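Local coordinates for adenosine monophosphate-protein transferase vopS (Vibrio parahaemolyticus, PDB 3LET) that transfers AMP from ATP to a threonine of host Rho GTPases, blocking their effector binding and so halting actin assembly in infected cells, at residues V169-A174 with D297-L302; H266-V271 with N305-L310. All coordinates share one frame; numbering follows the deposited sequence.

Contact 1 of 2, residues V169-A174 with D297-L302; sequences VERAAA and DSFNPL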
ATOM      1  N   VAL A 169     -17.690 -24.398   3.598  1.00 17.38           N
ATOM      2  CA  VAL A 169     -17.779 -23.266   2.674  1.00 12.57           C
ATOM      3  C   VAL A 169     -18.977 -22.400   3.029  1.00 15.23           C
ATOM      4  O   VAL A 169     -18.888 -21.170   3.022  1.00 17.11           O
ATOM      5  CB  VAL A 169     -17.901 -23.734   1.197  1.00 27.04           C
ATOM      6  CG1 VAL A 169     -18.126 -22.554   0.280  1.00 28.71           C
ATOM      7  CG2 VAL A 169     -16.650 -24.484   0.787  1.00 29.82           C
ATOM      8  N   GLU A 170     -20.102 -23.016   3.382  1.00 12.95           N
ATOM      9  CA  GLU A 170     -21.256 -22.203   3.767  1.00 15.46           C
ATOM     10  C   GLU A 170     -21.076 -21.523   5.125  1.00 18.34           C
ATOM     11  O   GLU A 170     -21.517 -20.363   5.317  1.00 15.10           O
ATOM     12  CB  GLU A 170     -22.552 -23.045   3.706  1.00 17.56           C
ATOM     13  CG  GLU A 170     -22.927 -23.410   2.276  1.00 24.81           C
ATOM     14  CD  GLU A 170     -24.143 -24.330   2.229  1.00 45.63           C
ATOM     15  OE1 GLU A 170     -25.270 -23.842   2.419  1.00 52.24           O
ATOM     16  OE2 GLU A 170     -23.962 -25.542   2.019  1.00 53.21           O
ATOM     17  N   ARG A 171     -20.392 -22.198   6.053  1.00 15.53           N
ATOM     18  CA  ARG A 171     -20.092 -21.597   7.347  1.00 15.21           C
ATOM     19  C   ARG A 171     -19.174 -20.377   7.174  1.00 13.13           C
ATOM     20  O   ARG A 171     -19.373 -19.335   7.801  1.00 17.69           O
ATOM     21  CB  ARG A 171     -19.396 -22.611   8.281  1.00 14.36           C
ATOM     22  CG  ARG A 171     -20.344 -23.758   8.716  1.00 16.38           C
ATOM     23  CD  ARG A 171     -19.649 -24.762   9.635  1.00 21.22           C
ATOM     24  NE  ARG A 171     -19.125 -24.097  10.822  1.00 22.70           N
ATOM     25  CZ  ARG A 171     -17.834 -23.992  11.127  1.00 23.52           C
ATOM     26  NH1 ARG A 171     -16.893 -24.544  10.360  1.00 18.08           N
ATOM     27  NH2 ARG A 171     -17.493 -23.363  12.247  1.00 22.63           N
ATOM     28  N   ALA A 172     -18.164 -20.517   6.326  1.00 11.74           N
ATOM     29  CA  ALA A 172     -17.222 -19.409   6.104  1.00 11.15           C
ATOM     30  C   ALA A 172     -17.959 -18.251   5.446  1.00 14.92           C
ATOM     31  O   ALA A 172     -17.783 -17.109   5.844  1.00 14.93           O
ATOM     32  CB  ALA A 172     -16.073 -19.868   5.244  1.00 13.32           C
ATOM     33  N   ALA A 173     -18.788 -18.539   4.445  1.00 12.57           N
ATOM     34  CA  ALA A 173     -19.600 -17.485   3.812  1.00 16.20           C
ATOM     35  C   ALA A 173     -20.459 -16.748   4.832  1.00 18.42           C
ATOM     36  O   ALA A 173     -20.471 -15.526   4.864  1.00 12.81           O
ATOM     37  CB  ALA A 173     -20.473 -18.046   2.687  1.00 12.99           C
ATOM     38  N   ALA A 174     -21.154 -17.480   5.697  1.00 15.21           N
ATOM     39  CA  ALA A 174     -21.969 -16.857   6.739  1.00 14.10           C
ATOM     40  C   ALA A 174     -21.182 -15.943   7.658  1.00 17.30           C
ATOM     41  O   ALA A 174     -21.682 -14.896   8.091  1.00 17.12           O
ATOM     42  CB  ALA A 174     -22.668 -17.950   7.598  1.00 19.00           C
ATOM     43  N   ASP A 297      -8.935 -27.499   4.212  1.00 22.92           N
ATOM     44  CA  ASP A 297     -10.046 -28.390   4.627  1.00 20.88           C
ATOM     45  C   ASP A 297     -10.544 -28.098   6.043  1.00 28.16           C
ATOM     46  O   ASP A 297     -10.753 -29.002   6.874  1.00 23.00           O
ATOM     47  CB  ASP A 297      -9.617 -29.871   4.503  1.00 33.78           C
ATOM     48  CG  ASP A 297     -10.795 -30.841   4.617  1.00 47.78           C
ATOM     49  OD1 ASP A 297     -11.930 -30.448   4.263  1.00 47.83           O
ATOM     50  OD2 ASP A 297     -10.588 -32.003   5.052  1.00 39.95           O
ATOM     51  N   SER A 298     -10.759 -26.832   6.342  1.00 19.87           N
ATOM     52  CA  SER A 298     -11.202 -26.474   7.685  1.00 23.44           C
ATOM     53  C   SER A 298     -11.911 -25.143   7.630  1.00 27.55           C
ATOM     54  O   SER A 298     -11.838 -24.445   6.632  1.00 17.96           O
ATOM     55  CB  SER A 298     -10.005 -26.369   8.629  1.00 43.71           C
ATOM     56  OG  SER A 298      -9.215 -25.225   8.320  1.00 51.55           O
ATOM     57  N   PHE A 299     -12.624 -24.801   8.688  1.00 19.06           N
ATOM     58  CA  PHE A 299     -13.001 -23.409   8.876  1.00 22.96           C
ATOM     59  C   PHE A 299     -13.262 -23.129  10.344  1.00 20.23           C
ATOM     60  O   PHE A 299     -14.197 -23.648  10.927  1.00 19.44           O
ATOM     61  CB  PHE A 299     -14.206 -22.962   8.049  1.00 19.98           C
ATOM     62  CG  PHE A 299     -14.593 -21.547   8.353  1.00 14.52           C
ATOM     63  CD1 PHE A 299     -13.708 -20.509   8.067  1.00 17.12           C
ATOM     64  CD2 PHE A 299     -15.755 -21.255   9.038  1.00 17.44           C
ATOM     65  CE1 PHE A 299     -14.003 -19.231   8.402  1.00 17.72           C
ATOM     66  CE2 PHE A 299     -16.056 -19.961   9.384  1.00 17.38           C
ATOM     67  CZ  PHE A 299     -15.181 -18.935   9.052  1.00 17.81           C
ATOM     68  N   ASN A 300     -12.403 -22.295  10.919  1.00 17.56           N
ATOM     69  CA  ASN A 300     -12.519 -21.872  12.305  1.00 24.75           C
ATOM     70  C   ASN A 300     -12.763 -20.363  12.335  1.00 14.50           C
ATOM     71  O   ASN A 300     -11.886 -19.601  11.956  1.00 22.32           O
ATOM     72  CB  ASN A 300     -11.203 -22.167  13.021  1.00 34.23           C
ATOM     73  CG  ASN A 300     -10.766 -23.626  12.863  1.00 49.91           C
ATOM     74  OD1 ASN A 300     -11.352 -24.520  13.463  1.00 42.91           O
ATOM     75  ND2 ASN A 300      -9.730 -23.861  12.054  1.00 38.82           N
ATOM     76  N   PRO A 301     -13.957 -19.929  12.758  1.00 18.16           N
ATOM     77  CA  PRO A 301     -14.225 -18.485  12.722  1.00 18.00           C
ATOM     78  C   PRO A 301     -13.387 -17.776  13.803  1.00 22.30           C
ATOM     79  O   PRO A 301     -13.098 -18.374  14.840  1.00 21.54           O
ATOM     80  CB  PRO A 301     -15.725 -18.414  13.036  1.00 23.00           C
ATOM     81  CG  PRO A 301     -15.976 -19.663  13.848  1.00 30.00           C
ATOM     82  CD  PRO A 301     -15.163 -20.690  13.132  1.00 28.87           C
ATOM     83  N   LEU A 302     -12.980 -16.537  13.561  1.00 17.69           N
ATOM     84  CA  LEU A 302     -12.144 -15.808  14.517  1.00 17.90           C
ATOM     85  C   LEU A 302     -12.968 -15.064  15.543  1.00 17.94           C
ATOM     86  O   LEU A 302     -13.906 -14.359  15.194  1.00 24.96           O
ATOM     87  CB  LEU A 302     -11.293 -14.757  13.780  1.00 15.44           C
ATOM     88  CG  LEU A 302     -10.195 -15.293  12.860  1.00 20.97           C
ATOM     89  CD1 LEU A 302      -9.563 -14.158  12.014  1.00 19.25           C
ATOM     90  CD2 LEU A 302      -9.135 -16.001  13.680  1.00 22.88           C
TER
HETATM   91  O   HOH W   1     -15.367 -24.222  14.016  1.00 24.40           O

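Contact 2 of 2, residues H266-V271 with N305-L310; sequences HLFAGV and NAENSL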
ATOM      1  N   HIS A 266      -2.192 -14.965   8.867  1.00 14.03           N
ATOM      2  CA  HIS A 266      -1.151 -14.055   8.389  1.00 18.07           C
ATOM      3  C   HIS A 266      -1.675 -13.187   7.256  1.00 21.19           C
ATOM      4  O   HIS A 266      -1.304 -12.028   7.143  1.00 16.63           O
ATOM      5  CB  HIS A 266       0.077 -14.827   7.909  1.00 15.55           C
ATOM      6  CG  HIS A 266       0.888 -15.403   9.025  1.00 18.41           C
ATOM      7  ND1 HIS A 266       1.828 -14.664   9.708  1.00 21.90           N
ATOM      8  CD2 HIS A 266       0.887 -16.634   9.594  1.00 21.48           C
ATOM      9  CE1 HIS A 266       2.384 -15.418  10.644  1.00 36.66           C
ATOM     10  NE2 HIS A 266       1.834 -16.619  10.595  1.00 27.57           N
ATOM     11  N   LEU A 267      -2.538 -13.742   6.412  1.00 13.63           N
ATOM     12  CA  LEU A 267      -3.137 -12.920   5.359  1.00  9.94           C
ATOM     13  C   LEU A 267      -4.094 -11.879   5.917  1.00 19.06           C
ATOM     14  O   LEU A 267      -4.081 -10.726   5.506  1.00 18.38           O
ATOM     15  CB  LEU A 267      -3.842 -13.807   4.329  1.00 11.29           C
ATOM     16  CG  LEU A 267      -2.842 -14.681   3.536  1.00 16.69           C
ATOM     17  CD1 LEU A 267      -3.661 -15.613   2.639  1.00 17.72           C
ATOM     18  CD2 LEU A 267      -1.864 -13.823   2.689  1.00 18.02           C
ATOM     19  N   PHE A 268      -4.931 -12.296   6.850  1.00 11.15           N
ATOM     20  CA  PHE A 268      -5.866 -11.392   7.530  1.00 12.73           C
ATOM     21  C   PHE A 268      -5.095 -10.247   8.199  1.00 13.94           C
ATOM     22  O   PHE A 268      -5.445  -9.071   8.059  1.00 12.07           O
ATOM     23  CB  PHE A 268      -6.655 -12.207   8.585  1.00 12.02           C
ATOM     24  CG  PHE A 268      -7.553 -11.369   9.464  1.00 15.11           C
ATOM     25  CD1 PHE A 268      -8.922 -11.257   9.186  1.00 15.77           C
ATOM     26  CD2 PHE A 268      -7.030 -10.711  10.578  1.00 13.85           C
ATOM     27  CE1 PHE A 268      -9.734 -10.506   9.959  1.00 19.71           C
ATOM     28  CE2 PHE A 268      -7.850  -9.954  11.377  1.00 13.24           C
ATOM     29  CZ  PHE A 268      -9.211  -9.833  11.063  1.00 15.33           C
ATOM     30  N   ALA A 269      -4.044 -10.589   8.940  1.00 15.49           N
ATOM     31  CA  ALA A 269      -3.249  -9.586   9.651  1.00 14.93           C
ATOM     32  C   ALA A 269      -2.609  -8.615   8.666  1.00 15.54           C
ATOM     33  O   ALA A 269      -2.547  -7.406   8.905  1.00 15.90           O
ATOM     34  CB  ALA A 269      -2.126 -10.281  10.495  1.00 15.23           C
ATOM     35  N   GLY A 270      -2.070  -9.156   7.585  1.00 13.80           N
ATOM     36  CA  GLY A 270      -1.367  -8.340   6.609  1.00 15.15           C
ATOM     37  C   GLY A 270      -2.261  -7.353   5.902  1.00 10.92           C
ATOM     38  O   GLY A 270      -1.901  -6.178   5.713  1.00 14.25           O
ATOM     39  N   VAL A 271      -3.416  -7.811   5.444  1.00 12.09           N
ATOM     40  CA  VAL A 271      -4.317  -6.920   4.717  1.00 12.98           C
ATOM     41  C   VAL A 271      -4.819  -5.802   5.622  1.00 14.39           C
ATOM     42  O   VAL A 271      -4.805  -4.638   5.259  1.00 13.57           O
ATOM     43  CB  VAL A 271      -5.565  -7.667   4.185  1.00 16.43           C
ATOM     44  CG1 VAL A 271      -6.545  -6.651   3.545  1.00 15.33           C
ATOM     45  CG2 VAL A 271      -5.140  -8.718   3.194  1.00 15.20           C
ATOM     46  N   ASN A 305     -11.619 -10.757  19.689  1.00 24.84           N
ATOM     47  CA  ASN A 305     -10.343 -10.675  20.380  1.00 28.00           C
ATOM     48  C   ASN A 305      -9.177 -11.161  19.523  1.00 22.46           C
ATOM     49  O   ASN A 305      -8.083 -10.583  19.559  1.00 22.06           O
ATOM     50  CB  ASN A 305     -10.412 -11.527  21.646  1.00 27.20           C
ATOM     51  CG  ASN A 305     -11.004 -10.780  22.803  1.00 38.23           C
ATOM     52  OD1 ASN A 305     -11.221  -9.564  22.730  1.00 42.36           O
ATOM     53  ND2 ASN A 305     -11.272 -11.493  23.890  1.00 38.84           N
ATOM     54  N   ALA A 306      -9.407 -12.232  18.762  1.00 18.56           N
ATOM     55  CA  ALA A 306      -8.357 -12.802  17.935  1.00 13.38           C
ATOM     56  C   ALA A 306      -8.103 -11.897  16.725  1.00 14.73           C
ATOM     57  O   ALA A 306      -6.945 -11.627  16.370  1.00 18.14           O
ATOM     58  CB  ALA A 306      -8.749 -14.190  17.491  1.00 20.95           C
ATOM     59  N   GLU A 307      -9.173 -11.416  16.080  1.00 16.41           N
ATOM     60  CA  GLU A 307      -8.981 -10.458  14.968  1.00 13.15           C
ATOM     61  C   GLU A 307      -8.138  -9.272  15.434  1.00 15.62           C
ATOM     62  O   GLU A 307      -7.197  -8.847  14.745  1.00 15.37           O
ATOM     63  CB  GLU A 307     -10.318  -9.939  14.454  1.00 13.94           C
ATOM     64  CG  GLU A 307     -11.187 -11.006  13.781  1.00 15.87           C
ATOM     65  CD  GLU A 307     -12.386 -10.372  13.081  1.00 29.52           C
ATOM     66  OE1 GLU A 307     -12.515  -9.139  13.160  1.00 26.63           O
ATOM     67  OE2 GLU A 307     -13.196 -11.089  12.448  1.00 29.32           O
ATOM     68  N   ASN A 308      -8.481  -8.715  16.595  1.00 15.60           N
ATOM     69  CA  ASN A 308      -7.785  -7.542  17.091  1.00 18.67           C
ATOM     70  C   ASN A 308      -6.321  -7.836  17.377  1.00 21.86           C
ATOM     71  O   ASN A 308      -5.455  -7.028  17.056  1.00 17.05           O
ATOM     72  CB  ASN A 308      -8.484  -6.975  18.324  1.00 26.37           C
ATOM     73  CG  ASN A 308      -9.830  -6.374  17.984  1.00 33.93           C
ATOM     74  OD1 ASN A 308     -10.037  -5.899  16.867  1.00 37.45           O
ATOM     75  ND2 ASN A 308     -10.758  -6.412  18.931  1.00 32.35           N
ATOM     76  N   SER A 309      -6.040  -9.001  17.946  1.00 15.76           N
ATOM     77  CA  SER A 309      -4.660  -9.447  18.146  1.00 21.73           C
ATOM     78  C   SER A 309      -3.876  -9.620  16.862  1.00 28.32           C
ATOM     79  O   SER A 309      -2.662  -9.422  16.851  1.00 20.16           O
ATOM     80  CB  SER A 309      -4.629 -10.788  18.870  1.00 27.97           C
ATOM     81  OG  SER A 309      -4.795 -10.588  20.244  1.00 37.02           O
ATOM     82  N   LEU A 310      -4.546 -10.026  15.789  1.00 21.15           N
ATOM     83  CA  LEU A 310      -3.842 -10.246  14.523  1.00 16.30           C
ATOM     84  C   LEU A 310      -3.511  -8.936  13.836  1.00 13.52           C
ATOM     85  O   LEU A 310      -2.360  -8.713  13.444  1.00 19.54           O
ATOM     86  CB  LEU A 310      -4.677 -11.133  13.563  1.00 12.16           C
ATOM     87  CG  LEU A 310      -4.777 -12.580  14.044  1.00 15.83           C
ATOM     88  CD1 LEU A 310      -5.887 -13.287  13.267  1.00 16.25           C
ATOM     89  CD2 LEU A 310      -3.454 -13.350  13.904  1.00 13.12           C
TER

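Contact 1 of 2, residues V169-A174 with D297-L302
With CG of Phe299 swung opposite the backbone N (chi1 176°), the ring lies against Ala172, while a bend at chi3 of Arg171 (58°) turns the guanidinium back onto the carbonyl of the same phenylalanine. In the Fic fold of this AMPylator, that joins helix 168-179 to the loop following helix 281-295, which a Schellman motif with Asp297 as its C-prime residue has just ended. Ala172 presents its backbone CH to the ring: CA sits over the face, 3.6 Å from the centroid of the Phe299 ring, in a CH-pi contact. The methyl covers the neighbouring part of the ring, with Ala172 CB 3.7 Å from Phe299 CD1. Over the opposite face, near the rim, lies the N of Pro301; Trp175, one turn further along the helix, also meets this ring. Arg171 works from another direction. Its NH1 reaches the ring at the edge, and the guanidinium is tilted well away from the ring plane. The same NH1 donates to Phe299 O (2.9 Å) in a fairly straight bond, 160° at the hydrogen, with the oxygen nearly in the guanidinium plane. Asn168 OD1 takes a second bond from NH1, and Glu157 makes a salt bridge to NH2; between them these partners should fix the rotation of the charged group. CD of Pro301 lies 3.7 Å from Arg171 NH2. Finally, a water accepts from Arg171 NH2 at 2.9 Å and gives a weak bond to Phe299 O at 3.4 Å.

Contact 2 of 2, residues H266-V271 with N305-L310
Helix 260-274, which leads into the loop of the Fic motif, is met here by the short helix 304-311 near the end of the chain. The short segments cross at -63° with their axes 9.4 Å apart, and Phe268 reaches from the first helix to the second. Pointing its ring at the second helix follows from chi1 of 174°, which carries CG to the side opposite the backbone N. The far end of the ring then rests on Glu307: Phe268 CZ is 3.6 Å from Glu307 CG and touches CB as well, while CE2 sits near the backbone O of that residue. It is the aliphatic part of the glutamate that does this work; its chain, extended beyond CG, crosses the phenylalanine side chain at about a right angle and meets the ring obliquely at CZ. Beyond it the carboxylate goes to Arg286, the last arginine of the Fic motif and, by similarity, an ATP-binding residue, which lies outside both segments; OE1 of Glu307 forms a salt bridge to Arg286 NH2. Phe268 also touches Arg286, so the aromatic ring and the acid both border the probable nucleotide site. On the next flank of the ring, Leu310 comes in crosswise, with its CB 3.8 Å from Phe268 CD2 and CD1 close to the same carbon. Ala269, one residue on, lets the backbones draw together: its CA is 5.0 Å from that of Leu310. The methyl settles against the main chain, Ala269 CB being 3.3 Å from Leu310 O, an oxygen that also accepts a hydrogen bond from His137 NE2.

In the fold
The two contacts alternate along the chain and have centres about 16 Å apart, joined by Leu302 at the end of segment 297-302. Its CB packs on Glu307 CG at 3.8 Å, and its CD1 reaches Leu310 CD1 at 4.0 Å and Phe268 CD1 at 4.1 Å, so the loop of contact 1 runs straight into the helix pair of contact 2. Both lie beside helix 281-295, which carries Arg286 of the probable ATP site. By nearest side-chain approach, Glu307 of contact 2 stands about 3 Å from Arg286, whereas Phe299 of contact 1 is about 8 Å from it. Contact 2 therefore borders that site directly, with contact 1 further back.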